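Local coordinates for arfgap-like finger domain containing protein (PDB 2OWA) that probably stimulates GTP hydrolysis by ADP-ribosylation factor (Arf) GTPases through a zinc-finger ArfGAP domain, the part of the protein described here, at residues 49-57 with 91-100. Numbering follows the deposited sequence.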
loop_
_atom_site.group_PDB
_atom_site.type_symbol
_atom_site.label_atom_id
_atom_site.label_comp_id
_atom_site.label_asym_id
_atom_site.label_seq_id
_atom_site.Cartn_x
_atom_site.Cartn_y
_atom_site.Cartn_z
ATOM N N TRP A 49 0.290 5.159 7.016
ATOM C CA TRP A 49 -0.910 4.896 6.238
ATOM C C TRP A 49 -0.542 4.015 5.049
ATOM O O TRP A 49 0.638 3.742 4.816
ATOM C CB TRP A 49 -1.598 6.203 5.794
ATOM C CG TRP A 49 -2.233 6.876 6.923
ATOM C CD1 TRP A 49 -1.593 7.567 7.929
ATOM C CD2 TRP A 49 -3.635 6.894 7.256
ATOM N NE1 TRP A 49 -2.508 8.002 8.852
ATOM C CE2 TRP A 49 -3.766 7.634 8.460
ATOM C CE3 TRP A 49 -4.789 6.361 6.659
ATOM C CZ2 TRP A 49 -5.010 7.869 9.076
ATOM C CZ3 TRP A 49 -6.050 6.599 7.275
ATOM C CH2 TRP A 49 -6.134 7.347 8.483
ATOM N N LEU A 50 -1.550 3.539 4.324
ATOM C CA LEU A 50 -1.298 2.649 3.204
ATOM C C LEU A 50 -2.405 2.705 2.115
ATOM O O LEU A 50 -3.543 3.082 2.386
ATOM C CB LEU A 50 -0.988 1.207 3.712
ATOM C CG LEU A 50 -2.052 0.430 4.491
ATOM C CD1 LEU A 50 -3.022 -0.220 3.486
ATOM C CD2 LEU A 50 -1.391 -0.644 5.339
ATOM N N SER A 51 -2.047 2.389 0.871
ATOM C CA SER A 51 -3.075 2.074 -0.147
ATOM C C SER A 51 -2.980 0.560 -0.350
ATOM O O SER A 51 -1.916 0.055 -0.795
ATOM C CB SER A 51 -2.808 2.805 -1.468
ATOM O OG SER A 51 -3.698 2.333 -2.469
ATOM N N LEU A 52 -4.038 -0.175 0.014
ATOM C CA LEU A 52 -4.005 -1.611 -0.183
ATOM C C LEU A 52 -3.853 -1.956 -1.654
ATOM O O LEU A 52 -3.146 -2.883 -1.974
ATOM C CB LEU A 52 -5.242 -2.314 0.375
ATOM C CG LEU A 52 -5.071 -2.709 1.847
ATOM C CD1 LEU A 52 -6.445 -2.989 2.462
ATOM C CD2 LEU A 52 -4.061 -3.904 2.040
ATOM N N SER A 53 -4.472 -1.161 -2.533
ATOM C CA SER A 53 -4.490 -1.391 -4.003
ATOM C C SER A 53 -3.112 -1.655 -4.593
ATOM O O SER A 53 -2.917 -2.600 -5.345
ATOM C CB SER A 53 -5.109 -0.169 -4.725
ATOM O OG SER A 53 -6.298 0.267 -4.061
ATOM N N PHE A 54 -2.161 -0.796 -4.243
ATOM C CA PHE A 54 -0.787 -0.894 -4.748
ATOM C C PHE A 54 0.159 -1.471 -3.708
ATOM O O PHE A 54 1.349 -1.585 -3.946
ATOM C CB PHE A 54 -0.353 0.497 -5.226
ATOM C CG PHE A 54 -1.393 1.150 -6.077
ATOM C CD1 PHE A 54 -1.671 0.655 -7.365
ATOM C CD2 PHE A 54 -2.128 2.230 -5.593
ATOM C CE1 PHE A 54 -2.665 1.242 -8.158
ATOM C CE2 PHE A 54 -3.104 2.814 -6.369
ATOM C CZ PHE A 54 -3.370 2.337 -7.642
ATOM N N ALA A 55 -0.393 -1.849 -2.550
ATOM C CA ALA A 55 0.414 -2.242 -1.391
ATOM C C ALA A 55 1.567 -1.269 -1.158
ATOM O O ALA A 55 2.716 -1.671 -1.038
ATOM C CB ALA A 55 0.933 -3.682 -1.548
ATOM N N VAL A 56 1.267 0.027 -1.107
ATOM C CA VAL A 56 2.286 1.015 -0.780
ATOM C C VAL A 56 1.963 1.676 0.574
ATOM O O VAL A 56 0.800 1.805 0.941
ATOM C CB VAL A 56 2.469 2.077 -1.883
ATOM C CG1 VAL A 56 3.060 1.412 -3.202
ATOM C CG2 VAL A 56 1.146 2.767 -2.168
ATOM N N PHE A 57 3.007 2.088 1.286
ATOM C CA PHE A 57 2.871 2.928 2.497
ATOM C C PHE A 57 3.035 4.410 2.180
ATOM O O PHE A 57 3.953 4.788 1.442
ATOM C CB PHE A 57 3.898 2.551 3.555
ATOM C CG PHE A 57 3.700 1.196 4.100
ATOM C CD1 PHE A 57 2.889 0.998 5.203
ATOM C CD2 PHE A 57 4.320 0.090 3.488
ATOM C CE1 PHE A 57 2.688 -0.311 5.716
ATOM C CE2 PHE A 57 4.136 -1.189 3.979
ATOM C CZ PHE A 57 3.337 -1.396 5.108
ATOM N N ARG A 91 -0.896 -9.387 1.209
ATOM C CA ARG A 91 -0.779 -8.462 0.087
ATOM C C ARG A 91 0.259 -7.387 0.368
ATOM O O ARG A 91 1.103 -7.122 -0.474
ATOM C CB ARG A 91 -2.140 -7.815 -0.288
ATOM C CG ARG A 91 -2.014 -6.798 -1.435
ATOM C CD ARG A 91 -3.346 -6.170 -1.782
ATOM N NE ARG A 91 -3.350 -5.464 -3.062
ATOM C CZ ARG A 91 -3.716 -6.020 -4.218
ATOM N NH1 ARG A 91 -4.105 -7.291 -4.258
ATOM N NH2 ARG A 91 -3.729 -5.308 -5.336
ATOM N N MET A 92 0.216 -6.795 1.563
ATOM C CA MET A 92 1.211 -5.842 1.980
ATOM C C MET A 92 2.624 -6.448 2.043
ATOM O O MET A 92 3.606 -5.778 1.767
ATOM C CB MET A 92 0.815 -5.246 3.339
ATOM C CG MET A 92 -0.388 -4.283 3.295
ATOM S SD MET A 92 -0.428 -3.035 1.999
ATOM C CE MET A 92 0.995 -2.048 2.410
ATOM N N ASP A 93 2.684 -7.730 2.391
ATOM C CA ASP A 93 3.921 -8.452 2.586
ATOM C C ASP A 93 4.598 -8.697 1.237
ATOM O O ASP A 93 5.818 -8.487 1.112
ATOM C CB ASP A 93 3.641 -9.783 3.298
ATOM C CG ASP A 93 4.917 -10.442 3.855
ATOM O OD1 ASP A 93 6.037 -9.906 3.657
ATOM O OD2 ASP A 93 4.784 -11.527 4.489
ATOM N N ILE A 94 3.820 -9.094 0.227
ATOM C CA ILE A 94 4.402 -9.344 -1.124
ATOM C C ILE A 94 4.599 -8.076 -1.958
ATOM O O ILE A 94 5.327 -8.098 -2.972
ATOM C CB ILE A 94 3.618 -10.406 -1.938
ATOM C CG1 ILE A 94 2.175 -9.956 -2.195
ATOM C CG2 ILE A 94 3.646 -11.763 -1.249
ATOM C CD1 ILE A 94 1.941 -9.462 -3.556
ATOM N N GLY A 95 3.954 -6.988 -1.532
ATOM C CA GLY A 95 4.105 -5.696 -2.176
ATOM C C GLY A 95 5.205 -4.861 -1.530
ATOM O O GLY A 95 6.357 -5.280 -1.417
ATOM N N GLY A 96 4.848 -3.666 -1.080
ATOM C CA GLY A 96 5.828 -2.760 -0.485
ATOM C C GLY A 96 6.188 -1.639 -1.433
ATOM O O GLY A 96 5.953 -1.726 -2.652
ATOM N N ASN A 97 6.747 -0.566 -0.877
ATOM C CA ASN A 97 7.237 0.568 -1.689
ATOM C C ASN A 97 8.323 0.241 -2.714
ATOM O O ASN A 97 8.271 0.756 -3.814
ATOM C CB ASN A 97 7.679 1.733 -0.802
ATOM C CG ASN A 97 6.514 2.398 -0.084
ATOM O OD1 ASN A 97 5.371 1.921 -0.140
ATOM N ND2 ASN A 97 6.805 3.511 0.627
ATOM N N GLY A 98 9.294 -0.621 -2.368
ATOM C CA GLY A 98 10.305 -1.029 -3.341
ATOM C C GLY A 98 9.808 -1.735 -4.611
ATOM O O GLY A 98 10.155 -1.346 -5.738
ATOM N N ARG A 99 9.024 -2.796 -4.453
ATOM C CA ARG A 99 8.424 -3.448 -5.618
ATOM C C ARG A 99 7.596 -2.492 -6.527
ATOM O O ARG A 99 7.691 -2.573 -7.768
ATOM C CB ARG A 99 7.538 -4.603 -5.154
ATOM C CG ARG A 99 7.073 -5.475 -6.292
ATOM C CD ARG A 99 6.368 -6.681 -5.792
ATOM N NE ARG A 99 6.272 -7.703 -6.837
ATOM C CZ ARG A 99 5.724 -8.908 -6.654
ATOM N NH1 ARG A 99 5.245 -9.261 -5.462
ATOM N NH2 ARG A 99 5.677 -9.767 -7.668
ATOM N N ALA A 100 6.778 -1.638 -5.898
ATOM C CA ALA A 100 5.956 -0.642 -6.605
ATOM C C ALA A 100 6.802 0.433 -7.340
ATOM O O ALA A 100 6.578 0.684 -8.538
ATOM C CB ALA A 100 4.919 0.016 -5.654
HETATM O O HOH W 1 3.731 -2.915 -3.926
#
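The carbonyl oxygen of Leu-52 is gripped by two donors from opposite faces of its plane: NE of Arg-91, 2.8 Å away, and the backbone N of Ala-55. Leu-52 lies in the turn of the hairpin formed by strands 49-51 and 56-58, part of the three-stranded sheet of the ArfGAP zinc-finger domain, buried against the end of helix 86-94 and the start of helix 97-107. Ala-55 and Val-56 both face Ser-51, a G1 beta bulge. Arg-91 reaches the turn because its chain is extended from CG to NE, with CG anti to the backbone N (chi1 178°). Its NH2 then meets Ser-53 O at 2.8 Å in an almost straight bond lying in the guanidinium plane, while NH1 forms a salt bridge with Asp-133 of helix 123-135. Met-92 lies across one side of the hairpin, touching Leu-50, Leu-52, Ala-55 and Phe-57. Its chain bends at chi2 (-46°) and chi3 (-64°), bringing SD to 3.7 Å from Leu-52 CD2 and turning the CE methyl back over one face of the Phe-57 ring, offset toward the rim, in a CH-pi contact 3.9 Å from the ring centroid. Between the helices, Gly-95 CA lies against Ala-55 CB, and Gly-96 N, at the N-cap position of helix 97-107, donates to Ala-55 O. A water lies 2.7 Å from Phe-54 O and 2.8 Å from Gly-96 O, linking turn and linker. Val-56 CG1 presses tightly on Ala-100 CB. Near the four-cysteine zinc site, the amide of Asn-97 pairs with both backbone polar atoms of Phe-57: ND2 donates to the carbonyl O at 3.2 Å, and OD1, 2.8 Å from the backbone N, receives that N-H on a lone pair in its carbonyl plane.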